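Serine/threonine protein phosphatase Stp1 (Streptococcus agalactiae, PDB 2PK0) removes phosphate groups from phosphoserine and phosphothreonine residues of proteins, as a magnesium-binding bacterial phosphatase of the PP2C family. Local coordinates at residues A[52-64]-A[78-90]. Numbering follows the deposited sequence.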
loop_
_atom_site.group_PDB
_atom_site.type_symbol
_atom_site.label_atom_id
_atom_site.label_comp_id
_atom_site.label_asym_id
_atom_site.label_seq_id
_atom_site.Cartn_x
_atom_site.Cartn_y
_atom_site.Cartn_z
ATOM N N ALA A 52 4.857 14.197 -2.435
ATOM C CA ALA A 52 5.594 13.055 -1.905
ATOM C C ALA A 52 5.088 11.727 -2.450
ATOM O O ALA A 52 5.889 10.851 -2.819
ATOM C CB ALA A 52 5.550 13.055 -0.380
ATOM N N SER A 53 3.761 11.593 -2.507
ATOM C CA SER A 53 3.114 10.371 -2.987
ATOM C C SER A 53 3.306 10.178 -4.486
ATOM O O SER A 53 3.724 9.108 -4.910
ATOM C CB SER A 53 1.629 10.334 -2.602
ATOM O OG SER A 53 0.855 11.326 -3.254
ATOM N N GLU A 54 3.049 11.215 -5.278
ATOM C CA GLU A 54 3.311 11.135 -6.714
ATOM C C GLU A 54 4.800 11.006 -7.080
ATOM O O GLU A 54 5.136 10.322 -8.040
ATOM C CB GLU A 54 2.657 12.290 -7.474
ATOM C CG GLU A 54 2.815 12.185 -8.989
ATOM C CD GLU A 54 1.951 13.159 -9.746
ATOM O OE1 GLU A 54 1.187 13.907 -9.088
ATOM O OE2 GLU A 54 2.035 13.173 -10.998
ATOM N N MET A 55 5.698 11.618 -6.312
ATOM C CA MET A 55 7.128 11.519 -6.639
ATOM C C MET A 55 7.709 10.125 -6.408
ATOM O O MET A 55 8.375 9.579 -7.277
ATOM C CB MET A 55 7.939 12.545 -5.871
ATOM C CG MET A 55 9.259 12.901 -6.494
ATOM S SD MET A 55 9.716 14.564 -5.947
ATOM C CE MET A 55 9.337 15.584 -7.402
ATOM N N THR A 56 7.440 9.561 -5.235
ATOM C CA THR A 56 7.849 8.205 -4.903
ATOM C C THR A 56 7.391 7.217 -5.963
ATOM O O THR A 56 8.212 6.537 -6.550
ATOM C CB THR A 56 7.253 7.782 -3.560
ATOM O OG1 THR A 56 7.681 8.695 -2.542
ATOM C CG2 THR A 56 7.664 6.359 -3.191
ATOM N N VAL A 57 6.088 7.176 -6.219
ATOM C CA VAL A 57 5.504 6.296 -7.225
ATOM C C VAL A 57 6.071 6.506 -8.642
ATOM O O VAL A 57 6.452 5.543 -9.289
ATOM C CB VAL A 57 3.929 6.396 -7.226
ATOM C CG1 VAL A 57 3.311 5.653 -8.414
ATOM C CG2 VAL A 57 3.340 5.882 -5.900
ATOM N N THR A 58 6.155 7.755 -9.102
ATOM C CA THR A 58 6.683 8.045 -10.446
ATOM C C THR A 58 8.187 7.720 -10.578
ATOM O O THR A 58 8.554 7.008 -11.486
ATOM C CB THR A 58 6.360 9.503 -10.923
ATOM O OG1 THR A 58 4.962 9.755 -10.776
ATOM C CG2 THR A 58 6.717 9.728 -12.390
ATOM N N ASP A 59 9.020 8.192 -9.646
ATOM C CA ASP A 59 10.474 7.929 -9.648
ATOM C C ASP A 59 10.867 6.449 -9.578
ATOM O O ASP A 59 11.712 5.985 -10.359
ATOM C CB ASP A 59 11.178 8.659 -8.498
ATOM C CG ASP A 59 11.283 10.164 -8.719
ATOM O OD1 ASP A 59 10.850 10.665 -9.785
ATOM O OD2 ASP A 59 11.809 10.849 -7.809
ATOM N N LEU A 60 10.266 5.731 -8.631
ATOM C CA LEU A 60 10.534 4.314 -8.459
ATOM C C LEU A 60 10.123 3.524 -9.681
ATOM O O LEU A 60 10.877 2.677 -10.147
ATOM C CB LEU A 60 9.787 3.760 -7.249
ATOM C CG LEU A 60 10.581 3.506 -5.967
ATOM C CD1 LEU A 60 11.157 4.779 -5.396
ATOM C CD2 LEU A 60 9.647 2.873 -4.981
ATOM N N GLY A 61 8.934 3.831 -10.201
ATOM C CA GLY A 61 8.351 3.076 -11.289
ATOM C C GLY A 61 9.019 3.328 -12.614
ATOM O O GLY A 61 9.145 2.428 -13.459
ATOM N N SER A 62 9.470 4.563 -12.781
ATOM C CA SER A 62 10.254 4.929 -13.932
ATOM C C SER A 62 11.633 4.304 -13.873
ATOM O O SER A 62 12.210 4.026 -14.908
ATOM C CB SER A 62 10.341 6.440 -14.053
ATOM O OG SER A 62 11.644 6.850 -14.355
ATOM N N ASP A 63 12.160 4.061 -12.677
ATOM C CA ASP A 63 13.456 3.421 -12.581
ATOM C C ASP A 63 13.252 1.936 -12.796
ATOM O O ASP A 63 14.043 1.297 -13.485
ATOM C CB ASP A 63 14.151 3.720 -11.245
ATOM C CG ASP A 63 15.538 3.065 -11.138
ATOM O OD1 ASP A 63 16.322 3.140 -12.113
ATOM O OD2 ASP A 63 15.853 2.468 -10.084
ATOM N N TRP A 64 12.150 1.417 -12.250
ATOM C CA TRP A 64 11.736 0.010 -12.399
ATOM C C TRP A 64 11.573 -0.401 -13.851
ATOM O O TRP A 64 11.902 -1.517 -14.225
ATOM C CB TRP A 64 10.409 -0.269 -11.667
ATOM C CG TRP A 64 9.880 -1.696 -11.849
ATOM C CD1 TRP A 64 8.962 -2.124 -12.761
ATOM C CD2 TRP A 64 10.258 -2.856 -11.097
ATOM N NE1 TRP A 64 8.740 -3.465 -12.629
ATOM C CE2 TRP A 64 9.520 -3.944 -11.614
ATOM C CE3 TRP A 64 11.143 -3.080 -10.027
ATOM C CZ2 TRP A 64 9.634 -5.236 -11.100
ATOM C CZ3 TRP A 64 11.254 -4.354 -9.517
ATOM C CH2 TRP A 64 10.501 -5.424 -10.058
ATOM N N TRP A 78 16.743 -4.341 -4.964
ATOM C CA TRP A 78 16.238 -3.126 -5.582
ATOM C C TRP A 78 15.274 -2.329 -4.674
ATOM O O TRP A 78 15.340 -1.096 -4.630
ATOM C CB TRP A 78 15.583 -3.439 -6.932
ATOM C CG TRP A 78 15.105 -2.222 -7.676
ATOM C CD1 TRP A 78 15.819 -1.477 -8.577
ATOM C CD2 TRP A 78 13.807 -1.605 -7.586
ATOM N NE1 TRP A 78 15.058 -0.434 -9.040
ATOM C CE2 TRP A 78 13.820 -0.483 -8.450
ATOM C CE3 TRP A 78 12.641 -1.879 -6.846
ATOM C CZ2 TRP A 78 12.699 0.358 -8.609
ATOM C CZ3 TRP A 78 11.531 -1.032 -6.998
ATOM C CH2 TRP A 78 11.571 0.064 -7.879
ATOM N N MET A 79 14.394 -3.029 -3.959
ATOM C CA MET A 79 13.417 -2.356 -3.122
ATOM C C MET A 79 14.086 -1.664 -1.935
ATOM O O MET A 79 13.854 -0.488 -1.688
ATOM C CB MET A 79 12.331 -3.320 -2.647
ATOM C CG MET A 79 11.352 -3.708 -3.728
ATOM S SD MET A 79 10.190 -4.983 -3.187
ATOM C CE MET A 79 9.030 -4.999 -4.547
ATOM N N LEU A 80 14.944 -2.385 -1.231
ATOM C CA LEU A 80 15.635 -1.845 -0.072
ATOM C C LEU A 80 16.493 -0.637 -0.415
ATOM O O LEU A 80 16.559 0.311 0.360
ATOM C CB LEU A 80 16.496 -2.928 0.573
ATOM C CG LEU A 80 15.723 -4.026 1.294
ATOM C CD1 LEU A 80 16.683 -5.098 1.796
ATOM C CD2 LEU A 80 14.926 -3.426 2.437
ATOM N N VAL A 81 17.120 -0.677 -1.589
ATOM C CA VAL A 81 17.974 0.405 -2.062
ATOM C C VAL A 81 17.185 1.647 -2.526
ATOM O O VAL A 81 17.442 2.746 -2.035
ATOM C CB VAL A 81 18.949 -0.106 -3.143
ATOM C CG1 VAL A 81 19.636 1.050 -3.879
ATOM C CG2 VAL A 81 19.985 -1.051 -2.506
ATOM N N SER A 82 16.213 1.469 -3.427
ATOM C CA SER A 82 15.404 2.578 -3.975
ATOM C C SER A 82 14.592 3.335 -2.928
ATOM O O SER A 82 14.391 4.547 -3.026
ATOM C CB SER A 82 14.423 2.063 -5.031
ATOM O OG SER A 82 15.053 1.166 -5.927
ATOM N N ILE A 83 14.103 2.610 -1.937
ATOM C CA ILE A 83 13.343 3.230 -0.867
ATOM C C ILE A 83 14.232 4.122 0.015
ATOM O O ILE A 83 13.805 5.182 0.442
ATOM C CB ILE A 83 12.553 2.162 -0.082
ATOM C CG1 ILE A 83 11.462 1.592 -0.991
ATOM C CG2 ILE A 83 11.945 2.708 1.205
ATOM C CD1 ILE A 83 10.603 0.607 -0.311
ATOM N N GLU A 84 15.487 3.746 0.230
ATOM C CA GLU A 84 16.363 4.644 0.960
ATOM C C GLU A 84 16.726 5.902 0.171
ATOM O O GLU A 84 16.793 6.995 0.745
ATOM C CB GLU A 84 17.610 3.935 1.491
ATOM C CG GLU A 84 18.269 4.688 2.645
ATOM C CD GLU A 84 17.246 5.341 3.582
ATOM O OE1 GLU A 84 16.472 4.611 4.266
ATOM O OE2 GLU A 84 17.221 6.592 3.638
ATOM N N THR A 85 16.921 5.771 -1.139
ATOM C CA THR A 85 17.255 6.943 -1.920
ATOM C C THR A 85 16.057 7.890 -2.050
ATOM O O THR A 85 16.223 9.106 -2.071
ATOM C CB THR A 85 17.853 6.599 -3.301
ATOM O OG1 THR A 85 16.821 6.142 -4.177
ATOM C CG2 THR A 85 18.969 5.539 -3.175
ATOM N N GLU A 86 14.853 7.330 -2.079
ATOM C CA GLU A 86 13.634 8.127 -2.121
ATOM C C GLU A 86 13.314 8.788 -0.768
ATOM O O GLU A 86 12.829 9.921 -0.721
ATOM C CB GLU A 86 12.472 7.264 -2.612
ATOM C CG GLU A 86 11.423 8.018 -3.379
ATOM C CD GLU A 86 11.913 8.543 -4.723
ATOM O OE1 GLU A 86 12.869 7.971 -5.306
ATOM O OE2 GLU A 86 11.316 9.536 -5.203
ATOM N N ASN A 87 13.597 8.071 0.316
ATOM C CA ASN A 87 13.483 8.590 1.680
ATOM C C ASN A 87 14.288 9.874 1.899
ATOM O O ASN A 87 13.777 10.869 2.406
ATOM C CB ASN A 87 13.968 7.537 2.666
ATOM C CG ASN A 87 13.844 7.983 4.092
ATOM O OD1 ASN A 87 14.798 7.910 4.869
ATOM N ND2 ASN A 87 12.670 8.446 4.455
ATOM N N ARG A 88 15.549 9.851 1.487
ATOM C CA ARG A 88 16.392 11.024 1.613
ATOM C C ARG A 88 16.108 12.075 0.522
ATOM O O ARG A 88 16.349 13.253 0.739
ATOM C CB ARG A 88 17.867 10.623 1.673
ATOM C CG ARG A 88 18.412 10.063 0.388
ATOM C CD ARG A 88 19.620 9.172 0.609
ATOM N NE ARG A 88 20.749 9.878 1.199
ATOM C CZ ARG A 88 21.254 9.591 2.393
ATOM N NH1 ARG A 88 22.288 10.278 2.856
ATOM N NH2 ARG A 88 20.721 8.608 3.116
ATOM N N LYS A 89 15.557 11.665 -0.620
ATOM C CA LYS A 89 15.167 12.627 -1.659
ATOM C C LYS A 89 13.953 13.466 -1.226
ATOM O O LYS A 89 13.892 14.663 -1.481
ATOM C CB LYS A 89 14.871 11.912 -2.978
ATOM C CG LYS A 89 14.794 12.808 -4.182
ATOM C CD LYS A 89 14.305 12.077 -5.447
ATOM C CE LYS A 89 14.012 13.124 -6.556
ATOM N NZ LYS A 89 14.086 12.596 -7.974
ATOM N N ILE A 90 13.001 12.845 -0.547
ATOM C CA ILE A 90 11.809 13.551 -0.096
ATOM C C ILE A 90 12.080 14.355 1.187
ATOM O O ILE A 90 11.495 15.422 1.396
ATOM C CB ILE A 90 10.649 12.547 0.091
ATOM C CG1 ILE A 90 10.190 12.058 -1.263
ATOM C CG2 ILE A 90 9.454 13.143 0.791
ATOM C CD1 ILE A 90 8.934 11.320 -1.157
#
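Helical segments 52-64 and 78-90 run roughly antiparallel, their N-to-C directions 143° apart and their axes 10.7 Å apart at closest, with Thr56 level with Glu86 and Leu60 with Ser82. Trp78 fills one end of the interface. Its CG stands anti to the backbone N (chi1 -177°), which lays the indole across the last turn of the partner helix. There the edge of Trp64 meets one face of it in a T-shaped stack, planes at 70° and six-membered rings 5.0 Å between centroids. Over the opposite face sits Ser82 OG, itself hydrogen-bonded to Trp78 O. Leu60 O lies at the rim of the indole, in its plane, 3.3 Å from Trp78 CZ2. Trp78 NE1 donates to Asp63 OD2 (3.2 Å); the two side chains run past each other in opposite directions, and the bond reaches OD2 from above the carboxylate plane.

In the middle, Glu86 is a knob in the hole formed by Met55, Thr56, Asp59 and Leu60. Its CG lies against Leu60 CD1 and Thr56, and the bend at chi2 turns the carboxylate to Asp59. Two acceptors, Asp59 OD2 and Glu86 OE2, lie close there, and Lys89, reaching over with an extended chain, forms a salt bridge from NZ to Asp59 OD2 at 2.9 Å. Two like charges would be unfavourable; the lysine, or a proton taken up by one of the acids, could offset this. Toward the other end, Ile90 CD1 packs against Ala52 CB (3.9 Å) and beside Thr56 OG1, whose proton goes to Ala52 O.

This is the helix pair covering one outer face of the PP2C beta-sandwich. Helix 48-64 rests directly on strands 23-29, 35-43 and 103-112, where Val57, Leu60 and Trp64 pack, and Trp64 NE1 hydrogen-bonds to Val34 O; helix 72-96 lies alongside it, Trp78 also meeting Phe69.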